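Local atomic coordinates of kelch-like protein 7 (Homo sapiens, PDB entry 3II7), a protein that serves as a substrate-specific adapter of a CUL3-RBX1 E3 ubiquitin ligase that marks proteins for degradation, this chain being its Kelch-repeat domain. Residues E44-A49 with V58-G63; I15-G20 with T287-C292; P134-Q139 with E179-L184; G150-C155 with E172-A177; E189-H194 with G213-V218. One frame throughout, in Å; residues are numbered along the deposited sequence.

How the contacts relate
The domain is a six-bladed beta-propeller, and the five contacts sample how its blades are built, joined and closed. Contact 2 seals the ring by pairing strands from the two ends of the chain, so the other four contacts all fall within the loop it closes. Contact 1 touches it directly, through I60 and L290, with centres about 10 Å apart. Contacts 3 and 4 share the fourth blade, their centres about 8 Å apart, and lie across the chain's centre from contact 2. Contact 5 meets contact 4 at C155 and H194. Contacts 1 and 5, with centres about 23 Å apart, repeat one theme: an interblade arginine that bonds to the first glycine of a Gly-Gly pair and to a nearby acid.

Contact 1: residues E44-A49 with V58-G63; sequences EKRRDA and VYILGG. With EDO (1,2-ethanediol), chain G; EDO (1,2-ethanediol), chain H; EDO (1,2-ethanediol), chain M.
R46 reaches from the loop 44-49 to I60 and to the Gly-Gly pair that follows L61, the double glycine characteristic of a Kelch repeat. Its CB starts 3.4 Å from O1 of the ethanediol of chain G. CG stands anti to the carbonyl carbon (chi1 -64°), and the extended chain beyond it brings CD to 3.3 Å from G62 O. NE passes the CG2 methyl of I60 at 3.6 Å, while I60 O lies against one face of the guanidinium. At the tip, NH1 donates to G62 O (2.8 Å) in the guanidinium plane and onto a carbonyl lone pair. A water accepts from both R46 NH1 and G62 N, so G62 is held at its C=O directly and at its N-H through the water. Beside it, A49 CB packs 3.3 Å from L61 O. R46 NH2 continues to D73, as a salt bridge, and to R71 O, tying this loop between the first two blades to strands 57-61 and 71-76 of the second.

Contact 2: residues I15-G20 with T287-C292; sequences IALFGG and TSCLIC. With EDO (1,2-ethanediol), chain N; EDO (1,2-ethanediol), chain I.
A16 and F18 pair with C292 and L290 in an antiparallel ladder that joins the two ends of the chain within one blade, the strand axes 4.7 Å apart and 166° from one another in direction. Each of the two pairs is doubly hydrogen-bonded: A16 N to C292 O at 2.8 Å with the return bond from C292 N to A16 O, and F18 N to L290 O at 2.8 Å with its return from L290 N to F18 O. L17 and I291 form the non-hydrogen-bonded pair between them. This is the closure often called molecular velcro in beta-propellers: the last strand, 290-295, sits at one edge of a blade whose other three strands come from the start of the chain. On the L17 face, I15 and I291 lie side by side; with CG1 of I291 anti to its backbone N (chi1 -175°), that atom comes 3.6 Å from I15 CG2, and L17 CD2 meets C289 SG at 4.0 Å. These side chains face the sixth blade, where I15 and L17 both touch L253. On the other face, C292 SG sits at the edge of the F18 ring, and both residues pack on V58 of strand 57-61 in the second blade.

Contact 3: residues P134-Q139 with E179-L184; sequences PSMLTQ and ETWTEL. With EDO (1,2-ethanediol), chain T.
W181, on the outermost strand of the fourth propeller blade, is the kind of tryptophan that recurs in Kelch repeats, here roofed by the loop 134-139 arriving from the third blade. Its NE1 donates to P134 O at 2.8 Å; the acceptor lies in the indole plane, whereas the donor stands 48° above the carbonyl plane. M136 spans one face of the indole: its CA sits 3.8 Å from the centroid of the five-membered ring, a CH-pi contact, and its CG is 3.6 Å from W181 CZ2. The sulfur adds an oblique Met-aromatic contact. Farther along, L137 CG packs 3.9 Å from W181 CB, the two side chains running in opposite directions, and a water links T138 OG1 to E183 OE1. An alanine in place of W181 would probably leave P134 O without this donor and open a gap beneath M136. F120 of the third blade meets the indole edge-to-face, and Y174 and V154, on the two middle strands of the fourth blade, also touch it, so the tryptophan lies between the two blades and under their connecting loop.

Contact 4: residues G150-C155 with E172-A177; sequences GLIYVC and EVYDPA. With EDO (1,2-ethanediol), chain S.
I152 pairs with Y174, and V154 with E172, through four backbone hydrogen bonds that satisfy the N-H and C=O of all four residues. The bond from Y174 N to I152 O measures 2.8 Å, that from V154 N to E172 O 2.9 Å; the latter is almost straight, at 178°. Y153 and V173, the non-hydrogen-bonded pair between them, use their backbone groups in the opposite direction, toward V146 and T182 on the flanking strands. Strands 151-155 and 171-175 are thus the two middle strands of a four-stranded propeller blade. Side chains take up further polar groups. The E172 carboxylate accepts L137 N at one oxygen and T138 N at the other, which also forms a salt bridge with R140. D175 OD1 accepts A177 N at 2.9 Å from above the carboxylate plane, making an Asx turn, and takes a second bond of 2.7 Å from O2 of the ethanediol of chain S. The D175 carboxyl carbon CG also packs 3.4 Å from L151 CD2. An alanine at D175 would probably leave A177 N without its mate and free the turn to shift. On the Y153 face, V173 CG2 sits 3.6 Å from the centroid of the tyrosine ring, over its centre, a CH-pi contact; V173 CG2 also meets L151 CB at 3.7 Å.

Contact 5: residues E189-H194 with G213-V218; sequences EARKNH and GGLDNV. With EDO (1,2-ethanediol), chain K.
R191 and N217 meet with the arginine's two terminal nitrogens turned to two oxygens of the asparagine. NH2 donates to the side-chain OD1 at 2.9 Å and NH1 to the backbone O at 3.0 Å, each acceptor tilted 28° from the guanidinium plane; a weak third bond joins NH1 to OD1. The amide of N217 uses both ends: ND2 donates to E189 OE2 at 2.9 Å, while E189 CB lies over one face of the guanidinium. The loop 189-194 connects the fourth and fifth propeller blades, and R191 joins it to the fifth through NH1 to G207 O, at the Gly-Gly of that Kelch repeat, and through a salt bridge from NH2 to E219, likely to balance the arginine's charge. L215 supplies the apolar side. Its CD1 packs 3.8 Å from R191 CG and 3.6 Å from A190 O, and its CD2 lies 3.8 Å from E189 OE1.

Contact 1: residues E44-A49 with V58-G63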
# COMPACT_ATOMS: atom_id res chain seq x y z
N GLU A 44 -8.47 17.50 -3.35
CA GLU A 44 -7.06 17.81 -3.49
C GLU A 44 -6.20 16.69 -2.92
O GLU A 44 -6.66 15.90 -2.08
CB GLU A 44 -6.75 19.12 -2.79
CG GLU A 44 -7.38 20.31 -3.46
CD GLU A 44 -6.82 21.63 -2.96
OE1 GLU A 44 -6.39 21.70 -1.79
OE2 GLU A 44 -6.80 22.59 -3.76
N LYS A 45 -4.95 16.63 -3.37
CA LYS A 45 -3.99 15.65 -2.92
C LYS A 45 -3.85 15.69 -1.41
O LYS A 45 -3.81 16.78 -0.82
CB LYS A 45 -2.59 15.99 -3.45
CG LYS A 45 -2.39 15.94 -4.90
CD LYS A 45 -1.08 16.68 -5.30
CE LYS A 45 0.13 15.81 -5.14
NZ LYS A 45 0.18 14.81 -6.23
N ARG A 46 -3.73 14.50 -0.83
CA ARG A 46 -3.35 14.34 0.56
C ARG A 46 -1.88 13.97 0.64
O ARG A 46 -1.37 13.23 -0.22
CB ARG A 46 -4.12 13.19 1.19
CG ARG A 46 -5.59 13.37 1.27
CD ARG A 46 -6.23 12.31 2.11
NE ARG A 46 -7.68 12.40 2.08
CZ ARG A 46 -8.50 12.03 3.07
NH1 ARG A 46 -8.03 11.55 4.22
NH2 ARG A 46 -9.81 12.18 2.93
N ARG A 47 -1.22 14.45 1.69
CA ARG A 47 0.15 14.02 2.02
C ARG A 47 0.11 12.77 2.89
O ARG A 47 -0.51 12.78 3.93
CB ARG A 47 0.88 15.12 2.79
CG ARG A 47 2.31 14.75 3.20
CD ARG A 47 2.90 15.76 4.20
NE ARG A 47 2.93 17.11 3.65
CZ ARG A 47 2.05 18.09 3.95
NH1 ARG A 47 1.06 17.90 4.82
NH2 ARG A 47 2.18 19.27 3.37
N ASP A 48 0.81 11.71 2.46
CA ASP A 48 1.05 10.53 3.28
C ASP A 48 -0.24 9.88 3.81
O ASP A 48 -0.35 9.56 4.99
CB ASP A 48 2.02 10.89 4.42
CG ASP A 48 3.42 11.26 3.89
OD1 ASP A 48 3.83 10.69 2.84
OD2 ASP A 48 4.06 12.10 4.51
N ALA A 49 -1.22 9.72 2.93
CA ALA A 49 -2.47 8.97 3.26
C ALA A 49 -2.35 7.50 2.84
O ALA A 49 -1.26 7.01 2.51
CB ALA A 49 -3.67 9.65 2.58
N VAL A 58 -13.42 2.52 -3.20
CA VAL A 58 -12.05 2.91 -2.78
C VAL A 58 -12.20 3.88 -1.63
O VAL A 58 -12.88 4.91 -1.76
CB VAL A 58 -11.26 3.59 -3.89
CG1 VAL A 58 -9.88 4.03 -3.36
CG2 VAL A 58 -11.09 2.66 -5.15
N TYR A 59 -11.59 3.54 -0.49
CA TYR A 59 -11.55 4.42 0.69
C TYR A 59 -10.20 5.08 0.75
O TYR A 59 -9.13 4.39 0.70
CB TYR A 59 -11.78 3.62 1.97
CG TYR A 59 -13.14 2.97 2.02
CD1 TYR A 59 -14.21 3.60 2.66
CD2 TYR A 59 -13.35 1.76 1.43
CE1 TYR A 59 -15.45 3.00 2.71
CE2 TYR A 59 -14.59 1.13 1.49
CZ TYR A 59 -15.65 1.76 2.12
OH TYR A 59 -16.87 1.16 2.16
N ILE A 60 -10.21 6.41 0.86
CA ILE A 60 -8.99 7.21 1.01
C ILE A 60 -9.02 7.81 2.39
O ILE A 60 -9.99 8.52 2.77
CB ILE A 60 -8.91 8.30 -0.05
CG1 ILE A 60 -8.74 7.66 -1.43
CG2 ILE A 60 -7.69 9.28 0.23
CD1 ILE A 60 -8.77 8.60 -2.57
N LEU A 61 -8.01 7.49 3.19
CA LEU A 61 -8.04 7.84 4.61
C LEU A 61 -6.66 8.25 5.14
O LEU A 61 -5.63 7.89 4.57
CB LEU A 61 -8.67 6.68 5.41
CG LEU A 61 -8.01 5.31 5.27
CD1 LEU A 61 -6.80 5.20 6.18
CD2 LEU A 61 -9.02 4.22 5.56
N GLY A 62 -6.67 9.02 6.24
CA GLY A 62 -5.44 9.50 6.84
C GLY A 62 -4.77 10.58 6.03
O GLY A 62 -5.36 11.17 5.09
N GLY A 63 -3.53 10.88 6.40
CA GLY A 63 -2.79 11.91 5.75
C GLY A 63 -3.15 13.31 6.18
O GLY A 63 -3.98 13.53 7.09
C1 EDO G . -4.06 11.50 -3.14
O1 EDO G . -4.65 12.09 -1.98
C2 EDO G . -2.58 11.22 -2.93
O2 EDO G . -1.85 12.46 -2.73
C1 EDO H . -0.47 9.33 -0.33
O1 EDO H . -0.99 10.51 0.26
C2 EDO H . 1.04 9.31 -0.37
O2 EDO H . 1.46 7.97 -0.65
C1 EDO M . -4.08 20.67 -6.08
O1 EDO M . -5.28 20.74 -6.85
C2 EDO M . -3.52 19.24 -6.06
O2 EDO M . -4.57 18.27 -6.05
O HOH W 1 -8.84 10.50 7.18

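Contact 2: residues I15-G20 with T287-C292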
# COMPACT_ATOMS: atom_id res chain seq x y z
N ILE A 15 -6.01 -1.34 -11.86
CA ILE A 15 -5.20 -0.76 -10.81
C ILE A 15 -5.48 0.74 -10.82
O ILE A 15 -5.29 1.42 -11.84
CB ILE A 15 -3.71 -1.06 -11.02
CG1 ILE A 15 -3.49 -2.58 -11.10
CG2 ILE A 15 -2.90 -0.42 -9.85
CD1 ILE A 15 -2.08 -3.04 -11.49
N ALA A 16 -5.98 1.25 -9.71
CA ALA A 16 -6.40 2.65 -9.60
C ALA A 16 -5.34 3.44 -8.87
O ALA A 16 -4.86 3.04 -7.82
CB ALA A 16 -7.70 2.75 -8.87
N LEU A 17 -4.99 4.59 -9.45
CA LEU A 17 -3.98 5.49 -8.88
C LEU A 17 -4.63 6.82 -8.58
O LEU A 17 -5.34 7.37 -9.45
CB LEU A 17 -2.81 5.66 -9.83
CG LEU A 17 -1.86 4.44 -9.95
CD1 LEU A 17 -2.52 3.29 -10.65
CD2 LEU A 17 -0.58 4.84 -10.67
N PHE A 18 -4.43 7.33 -7.37
CA PHE A 18 -5.05 8.59 -6.95
C PHE A 18 -4.03 9.61 -6.56
O PHE A 18 -3.22 9.36 -5.65
CB PHE A 18 -6.01 8.38 -5.80
CG PHE A 18 -7.18 7.47 -6.15
CD1 PHE A 18 -7.08 6.07 -5.98
CD2 PHE A 18 -8.35 7.99 -6.69
CE1 PHE A 18 -8.12 5.24 -6.30
CE2 PHE A 18 -9.41 7.16 -7.01
CZ PHE A 18 -9.30 5.77 -6.81
N GLY A 19 -4.08 10.78 -7.21
CA GLY A 19 -3.07 11.81 -7.01
C GLY A 19 -3.60 13.21 -6.98
O GLY A 19 -2.87 14.13 -7.32
N GLY A 20 -4.85 13.38 -6.56
CA GLY A 20 -5.41 14.72 -6.37
C GLY A 20 -6.44 15.10 -7.40
O GLY A 20 -7.10 14.24 -7.98
N THR A 287 4.41 10.45 -8.08
CA THR A 287 5.11 9.37 -7.39
C THR A 287 4.56 9.12 -6.00
O THR A 287 4.73 8.04 -5.46
CB THR A 287 6.66 9.63 -7.35
OG1 THR A 287 6.94 10.79 -6.59
CG2 THR A 287 7.23 9.79 -8.78
N SER A 288 3.91 10.12 -5.41
CA SER A 288 3.31 9.95 -4.08
C SER A 288 1.81 9.60 -4.13
O SER A 288 1.08 9.87 -3.19
CB SER A 288 3.52 11.22 -3.28
OG SER A 288 2.91 12.32 -3.93
N CYS A 289 1.38 8.99 -5.22
CA CYS A 289 0.00 8.63 -5.39
C CYS A 289 -0.38 7.49 -4.45
O CYS A 289 0.47 6.79 -3.91
CB CYS A 289 -0.25 8.18 -6.83
SG CYS A 289 0.69 6.74 -7.34
N LEU A 290 -1.68 7.34 -4.26
CA LEU A 290 -2.26 6.17 -3.65
C LEU A 290 -2.57 5.16 -4.75
O LEU A 290 -2.89 5.53 -5.90
CB LEU A 290 -3.53 6.57 -2.88
CG LEU A 290 -3.30 7.63 -1.82
CD1 LEU A 290 -4.65 8.05 -1.25
CD2 LEU A 290 -2.37 7.07 -0.76
N ILE A 291 -2.42 3.88 -4.42
CA ILE A 291 -2.63 2.81 -5.40
C ILE A 291 -3.39 1.63 -4.77
O ILE A 291 -3.15 1.27 -3.59
CB ILE A 291 -1.25 2.32 -5.96
CG1 ILE A 291 -1.46 1.29 -7.09
CG2 ILE A 291 -0.33 1.83 -4.83
CD1 ILE A 291 -0.15 0.96 -7.89
N CYS A 292 -4.32 1.05 -5.53
CA CYS A 292 -5.00 -0.15 -5.09
C CYS A 292 -5.57 -0.89 -6.29
O CYS A 292 -5.71 -0.31 -7.38
CB CYS A 292 -6.11 0.15 -4.06
SG CYS A 292 -7.47 1.11 -4.69
C1 EDO N . 5.84 14.24 -7.18
O1 EDO N . 6.02 13.13 -8.06
C2 EDO N . 4.40 14.29 -6.77
O2 EDO N . 4.12 13.09 -6.05
C1 EDO I . 7.30 10.53 -2.81
O1 EDO I . 7.15 11.04 -4.13
C2 EDO I . 7.68 9.06 -2.86
O2 EDO I . 6.61 8.23 -3.40

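Contact 3: residues P134-Q139 with E179-L184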
# COMPACT_ATOMS: atom_id res chain seq x y z
N PRO A 134 -6.65 -4.63 18.88
CA PRO A 134 -5.35 -4.80 19.52
C PRO A 134 -4.21 -4.19 18.71
O PRO A 134 -4.14 -4.32 17.49
CB PRO A 134 -5.22 -6.32 19.63
CG PRO A 134 -6.59 -6.74 19.89
CD PRO A 134 -7.41 -5.90 18.93
N SER A 135 -3.33 -3.53 19.42
CA SER A 135 -2.22 -2.81 18.81
C SER A 135 -1.16 -3.76 18.25
O SER A 135 -0.95 -4.86 18.79
CB SER A 135 -1.56 -1.92 19.84
OG SER A 135 -2.41 -0.82 20.15
N MET A 136 -0.46 -3.30 17.22
CA MET A 136 0.71 -4.03 16.73
C MET A 136 1.75 -4.20 17.82
O MET A 136 1.83 -3.42 18.78
CB MET A 136 1.37 -3.32 15.53
CG MET A 136 0.51 -3.21 14.33
SD MET A 136 1.27 -2.40 12.92
CE MET A 136 1.56 -0.71 13.57
N LEU A 137 2.57 -5.23 17.63
CA LEU A 137 3.69 -5.52 18.55
C LEU A 137 4.82 -4.46 18.45
O LEU A 137 5.49 -4.17 19.46
CB LEU A 137 4.26 -6.92 18.25
CG LEU A 137 3.26 -8.09 18.50
CD1 LEU A 137 3.77 -9.38 17.94
CD2 LEU A 137 3.02 -8.25 20.00
N THR A 138 5.02 -3.90 17.25
CA THR A 138 6.03 -2.85 17.00
C THR A 138 5.37 -1.69 16.29
O THR A 138 4.67 -1.88 15.29
CB THR A 138 7.17 -3.38 16.12
OG1 THR A 138 7.78 -4.54 16.74
CG2 THR A 138 8.21 -2.28 15.85
N GLN A 139 5.59 -0.50 16.83
CA GLN A 139 5.11 0.71 16.22
C GLN A 139 5.81 0.90 14.88
O GLN A 139 6.98 0.53 14.72
CB GLN A 139 5.39 1.90 17.14
CG GLN A 139 6.86 2.26 17.29
CD GLN A 139 7.18 2.96 18.59
OE1 GLN A 139 7.31 2.32 19.62
NE2 GLN A 139 7.33 4.28 18.55
N GLU A 179 -8.03 -12.08 17.24
CA GLU A 179 -7.63 -10.71 17.61
C GLU A 179 -6.25 -10.68 18.25
O GLU A 179 -5.99 -9.93 19.21
CB GLU A 179 -8.71 -10.03 18.47
CG GLU A 179 -10.03 -9.87 17.71
CD GLU A 179 -10.97 -8.79 18.26
OE1 GLU A 179 -10.73 -8.28 19.37
OE2 GLU A 179 -11.97 -8.49 17.56
N THR A 180 -5.34 -11.46 17.66
CA THR A 180 -3.98 -11.53 18.14
C THR A 180 -2.97 -11.20 17.03
O THR A 180 -3.12 -11.66 15.89
CB THR A 180 -3.67 -12.94 18.61
OG1 THR A 180 -4.68 -13.39 19.56
CG2 THR A 180 -2.27 -12.99 19.26
N TRP A 181 -1.93 -10.43 17.40
CA TRP A 181 -0.73 -10.23 16.58
C TRP A 181 0.33 -11.27 16.92
O TRP A 181 0.59 -11.55 18.12
CB TRP A 181 -0.16 -8.81 16.77
CG TRP A 181 -1.00 -7.70 16.16
CD1 TRP A 181 -1.91 -6.91 16.81
CD2 TRP A 181 -0.96 -7.23 14.81
NE1 TRP A 181 -2.43 -5.99 15.95
CE2 TRP A 181 -1.91 -6.18 14.71
CE3 TRP A 181 -0.24 -7.62 13.65
CZ2 TRP A 181 -2.14 -5.50 13.50
CZ3 TRP A 181 -0.48 -6.95 12.45
CH2 TRP A 181 -1.42 -5.88 12.39
N THR A 182 0.91 -11.86 15.89
CA THR A 182 2.00 -12.84 16.01
C THR A 182 3.24 -12.37 15.23
O THR A 182 3.12 -12.02 14.03
CB THR A 182 1.56 -14.19 15.52
OG1 THR A 182 0.45 -14.63 16.31
CG2 THR A 182 2.73 -15.23 15.63
N GLU A 183 4.40 -12.37 15.90
CA GLU A 183 5.67 -12.06 15.26
C GLU A 183 6.04 -13.20 14.29
O GLU A 183 6.00 -14.39 14.65
CB GLU A 183 6.78 -11.87 16.32
CG GLU A 183 8.02 -11.17 15.75
CD GLU A 183 7.80 -9.64 15.51
OE1 GLU A 183 6.96 -9.04 16.21
OE2 GLU A 183 8.47 -9.05 14.64
N LEU A 184 6.38 -12.82 13.07
CA LEU A 184 6.81 -13.74 12.05
C LEU A 184 8.32 -13.59 11.78
O LEU A 184 9.02 -12.72 12.37
CB LEU A 184 5.99 -13.51 10.78
CG LEU A 184 4.48 -13.79 10.96
CD1 LEU A 184 3.78 -13.49 9.62
CD2 LEU A 184 4.16 -15.25 11.43
C1 EDO T . 1.90 -1.86 23.14
O1 EDO T . 0.79 -1.21 23.77
C2 EDO T . 1.44 -2.58 21.87
O2 EDO T . 2.49 -3.41 21.35
O HOH W 2 6.73 -6.60 15.46

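Contact 4: residues G150-C155 with E172-A177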
# COMPACT_ATOMS: atom_id res chain seq x y z
N GLY A 150 -7.47 -14.13 4.70
CA GLY A 150 -8.17 -13.73 5.92
C GLY A 150 -7.29 -13.14 7.03
O GLY A 150 -7.82 -12.64 8.00
N LEU A 151 -5.96 -13.21 6.87
CA LEU A 151 -5.01 -12.68 7.85
C LEU A 151 -4.45 -11.38 7.32
O LEU A 151 -4.42 -11.14 6.11
CB LEU A 151 -3.87 -13.68 8.09
CG LEU A 151 -4.28 -15.08 8.61
CD1 LEU A 151 -3.07 -15.98 8.97
CD2 LEU A 151 -5.20 -14.94 9.80
N ILE A 152 -4.00 -10.54 8.24
CA ILE A 152 -3.50 -9.22 7.90
C ILE A 152 -2.04 -9.15 8.28
O ILE A 152 -1.69 -9.25 9.46
CB ILE A 152 -4.30 -8.17 8.64
CG1 ILE A 152 -5.77 -8.25 8.19
CG2 ILE A 152 -3.71 -6.73 8.40
CD1 ILE A 152 -6.65 -7.27 8.78
N TYR A 153 -1.19 -8.96 7.28
CA TYR A 153 0.26 -8.96 7.45
C TYR A 153 0.79 -7.55 7.36
O TYR A 153 0.42 -6.78 6.47
CB TYR A 153 0.93 -9.78 6.37
CG TYR A 153 0.63 -11.24 6.43
CD1 TYR A 153 1.51 -12.15 7.01
CD2 TYR A 153 -0.56 -11.73 5.92
CE1 TYR A 153 1.20 -13.50 7.08
CE2 TYR A 153 -0.87 -13.10 5.97
CZ TYR A 153 0.03 -13.98 6.57
OH TYR A 153 -0.25 -15.32 6.63
N VAL A 154 1.68 -7.23 8.28
CA VAL A 154 2.43 -5.99 8.25
C VAL A 154 3.93 -6.30 8.19
O VAL A 154 4.37 -7.22 8.84
CB VAL A 154 2.16 -5.19 9.53
CG1 VAL A 154 3.10 -4.05 9.63
CG2 VAL A 154 0.72 -4.70 9.56
N CYS A 155 4.70 -5.53 7.42
CA CYS A 155 6.13 -5.61 7.47
C CYS A 155 6.81 -4.31 7.13
O CYS A 155 6.33 -3.47 6.31
CB CYS A 155 6.70 -6.71 6.62
SG CYS A 155 6.42 -6.49 4.91
N GLU A 172 4.78 -8.95 11.20
CA GLU A 172 3.83 -9.55 12.12
C GLU A 172 2.50 -9.73 11.44
O GLU A 172 2.23 -9.09 10.40
CB GLU A 172 3.72 -8.73 13.40
CG GLU A 172 3.46 -7.25 13.22
CD GLU A 172 3.42 -6.50 14.54
OE1 GLU A 172 2.52 -6.80 15.35
OE2 GLU A 172 4.31 -5.64 14.77
N VAL A 173 1.68 -10.63 12.00
CA VAL A 173 0.38 -10.99 11.37
C VAL A 173 -0.74 -10.94 12.40
O VAL A 173 -0.56 -11.35 13.55
CB VAL A 173 0.43 -12.33 10.67
CG1 VAL A 173 0.74 -13.49 11.65
CG2 VAL A 173 -0.87 -12.61 9.89
N TYR A 174 -1.87 -10.36 12.01
CA TYR A 174 -3.04 -10.25 12.84
C TYR A 174 -4.11 -11.19 12.29
O TYR A 174 -4.39 -11.18 11.10
CB TYR A 174 -3.58 -8.84 12.77
CG TYR A 174 -4.88 -8.60 13.53
CD1 TYR A 174 -4.87 -8.43 14.92
CD2 TYR A 174 -6.11 -8.55 12.87
CE1 TYR A 174 -6.03 -8.17 15.62
CE2 TYR A 174 -7.29 -8.28 13.58
CZ TYR A 174 -7.23 -8.11 14.96
OH TYR A 174 -8.38 -7.84 15.71
N ASP A 175 -4.70 -11.99 13.17
CA ASP A 175 -5.78 -12.87 12.79
C ASP A 175 -7.07 -12.30 13.37
O ASP A 175 -7.25 -12.27 14.59
CB ASP A 175 -5.55 -14.27 13.34
CG ASP A 175 -6.61 -15.25 12.89
OD1 ASP A 175 -7.65 -14.85 12.34
OD2 ASP A 175 -6.39 -16.46 13.07
N PRO A 176 -7.98 -11.82 12.51
CA PRO A 176 -9.22 -11.25 13.05
C PRO A 176 -10.04 -12.24 13.92
O PRO A 176 -10.82 -11.81 14.76
CB PRO A 176 -9.99 -10.85 11.80
CG PRO A 176 -8.95 -10.59 10.80
CD PRO A 176 -7.90 -11.63 11.05
N ALA A 177 -9.87 -13.53 13.68
CA ALA A 177 -10.59 -14.55 14.44
C ALA A 177 -10.14 -14.59 15.89
O ALA A 177 -10.95 -14.79 16.77
CB ALA A 177 -10.42 -15.91 13.81
C1 EDO S . -10.53 -15.39 9.78
O1 EDO S . -11.32 -16.58 9.88
C2 EDO S . -9.08 -15.76 9.55
O2 EDO S . -8.64 -16.62 10.60

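Contact 5: residues E189-H194 with G213-V218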
# COMPACT_ATOMS: atom_id res chain seq x y z
N GLU A 189 15.73 -7.87 4.12
CA GLU A 189 16.09 -6.46 4.04
C GLU A 189 15.17 -5.65 4.95
O GLU A 189 13.96 -5.88 4.97
CB GLU A 189 15.89 -5.96 2.61
CG GLU A 189 16.90 -6.45 1.64
CD GLU A 189 18.26 -5.72 1.69
OE1 GLU A 189 18.43 -4.78 2.47
OE2 GLU A 189 19.15 -6.10 0.92
N ALA A 190 15.74 -4.67 5.67
CA ALA A 190 14.89 -3.64 6.27
C ALA A 190 14.32 -2.81 5.11
O ALA A 190 15.03 -2.53 4.15
CB ALA A 190 15.70 -2.77 7.23
N ARG A 191 13.03 -2.44 5.18
CA ARG A 191 12.36 -1.71 4.08
C ARG A 191 11.29 -0.82 4.63
O ARG A 191 10.55 -1.24 5.53
CB ARG A 191 11.63 -2.65 3.07
CG ARG A 191 12.43 -3.76 2.50
CD ARG A 191 11.58 -4.64 1.61
NE ARG A 191 12.38 -5.78 1.19
CZ ARG A 191 13.13 -5.82 0.09
NH1 ARG A 191 13.17 -4.82 -0.77
NH2 ARG A 191 13.85 -6.89 -0.16
N LYS A 192 11.20 0.38 4.07
CA LYS A 192 10.01 1.22 4.16
C LYS A 192 9.70 1.72 2.76
O LYS A 192 10.54 1.73 1.88
CB LYS A 192 10.19 2.39 5.11
CG LYS A 192 11.21 3.48 4.66
CD LYS A 192 11.25 4.61 5.67
CE LYS A 192 12.16 5.73 5.25
NZ LYS A 192 11.94 6.98 6.07
N ASN A 193 8.46 2.16 2.56
CA ASN A 193 7.99 2.62 1.26
C ASN A 193 8.11 1.59 0.14
O ASN A 193 8.14 1.96 -1.05
CB ASN A 193 8.70 3.94 0.84
CG ASN A 193 8.48 5.07 1.82
OD1 ASN A 193 9.45 5.65 2.32
ND2 ASN A 193 7.22 5.37 2.12
N HIS A 194 8.11 0.32 0.52
CA HIS A 194 8.16 -0.81 -0.36
C HIS A 194 6.75 -1.19 -0.80
O HIS A 194 5.76 -0.86 -0.15
CB HIS A 194 8.79 -2.04 0.34
CG HIS A 194 8.18 -2.38 1.67
ND1 HIS A 194 8.26 -1.54 2.75
CD2 HIS A 194 7.56 -3.51 2.12
CE1 HIS A 194 7.66 -2.10 3.79
NE2 HIS A 194 7.25 -3.30 3.45
N GLY A 213 19.93 3.59 2.00
CA GLY A 213 19.58 4.02 0.66
C GLY A 213 18.40 3.27 0.07
O GLY A 213 17.69 2.55 0.77
N GLY A 214 18.24 3.42 -1.24
CA GLY A 214 17.15 2.77 -1.97
C GLY A 214 17.44 1.32 -2.24
O GLY A 214 18.57 0.85 -2.03
N LEU A 215 16.42 0.59 -2.70
CA LEU A 215 16.51 -0.85 -2.90
C LEU A 215 15.93 -1.24 -4.25
O LEU A 215 14.78 -0.91 -4.54
CB LEU A 215 15.76 -1.59 -1.81
CG LEU A 215 16.23 -1.43 -0.39
CD1 LEU A 215 15.21 -1.97 0.61
CD2 LEU A 215 17.58 -2.15 -0.21
N ASP A 216 16.71 -1.99 -5.05
CA ASP A 216 16.18 -2.62 -6.24
C ASP A 216 15.70 -4.02 -5.96
O ASP A 216 15.03 -4.59 -6.80
CB ASP A 216 17.18 -2.59 -7.43
CG ASP A 216 18.45 -3.39 -7.16
OD1 ASP A 216 18.78 -3.70 -6.01
OD2 ASP A 216 19.14 -3.71 -8.14
N ASN A 217 16.02 -4.55 -4.79
CA ASN A 217 15.79 -5.96 -4.57
C ASN A 217 14.38 -6.29 -4.08
O ASN A 217 13.57 -5.40 -3.69
CB ASN A 217 16.92 -6.62 -3.76
CG ASN A 217 17.02 -6.13 -2.33
OD1 ASN A 217 16.05 -5.76 -1.70
ND2 ASN A 217 18.25 -6.20 -1.79
N VAL A 218 14.08 -7.56 -4.15
CA VAL A 218 12.73 -8.07 -4.03
C VAL A 218 12.79 -9.39 -3.29
O VAL A 218 13.64 -10.22 -3.57
CB VAL A 218 12.07 -8.28 -5.43
CG1 VAL A 218 10.62 -8.86 -5.30
CG2 VAL A 218 12.08 -6.95 -6.23
C1 EDO K . 18.31 5.22 -4.91
O1 EDO K . 18.31 6.62 -4.59
C2 EDO K . 19.57 4.53 -4.42
O2 EDO K . 19.82 4.91 -3.06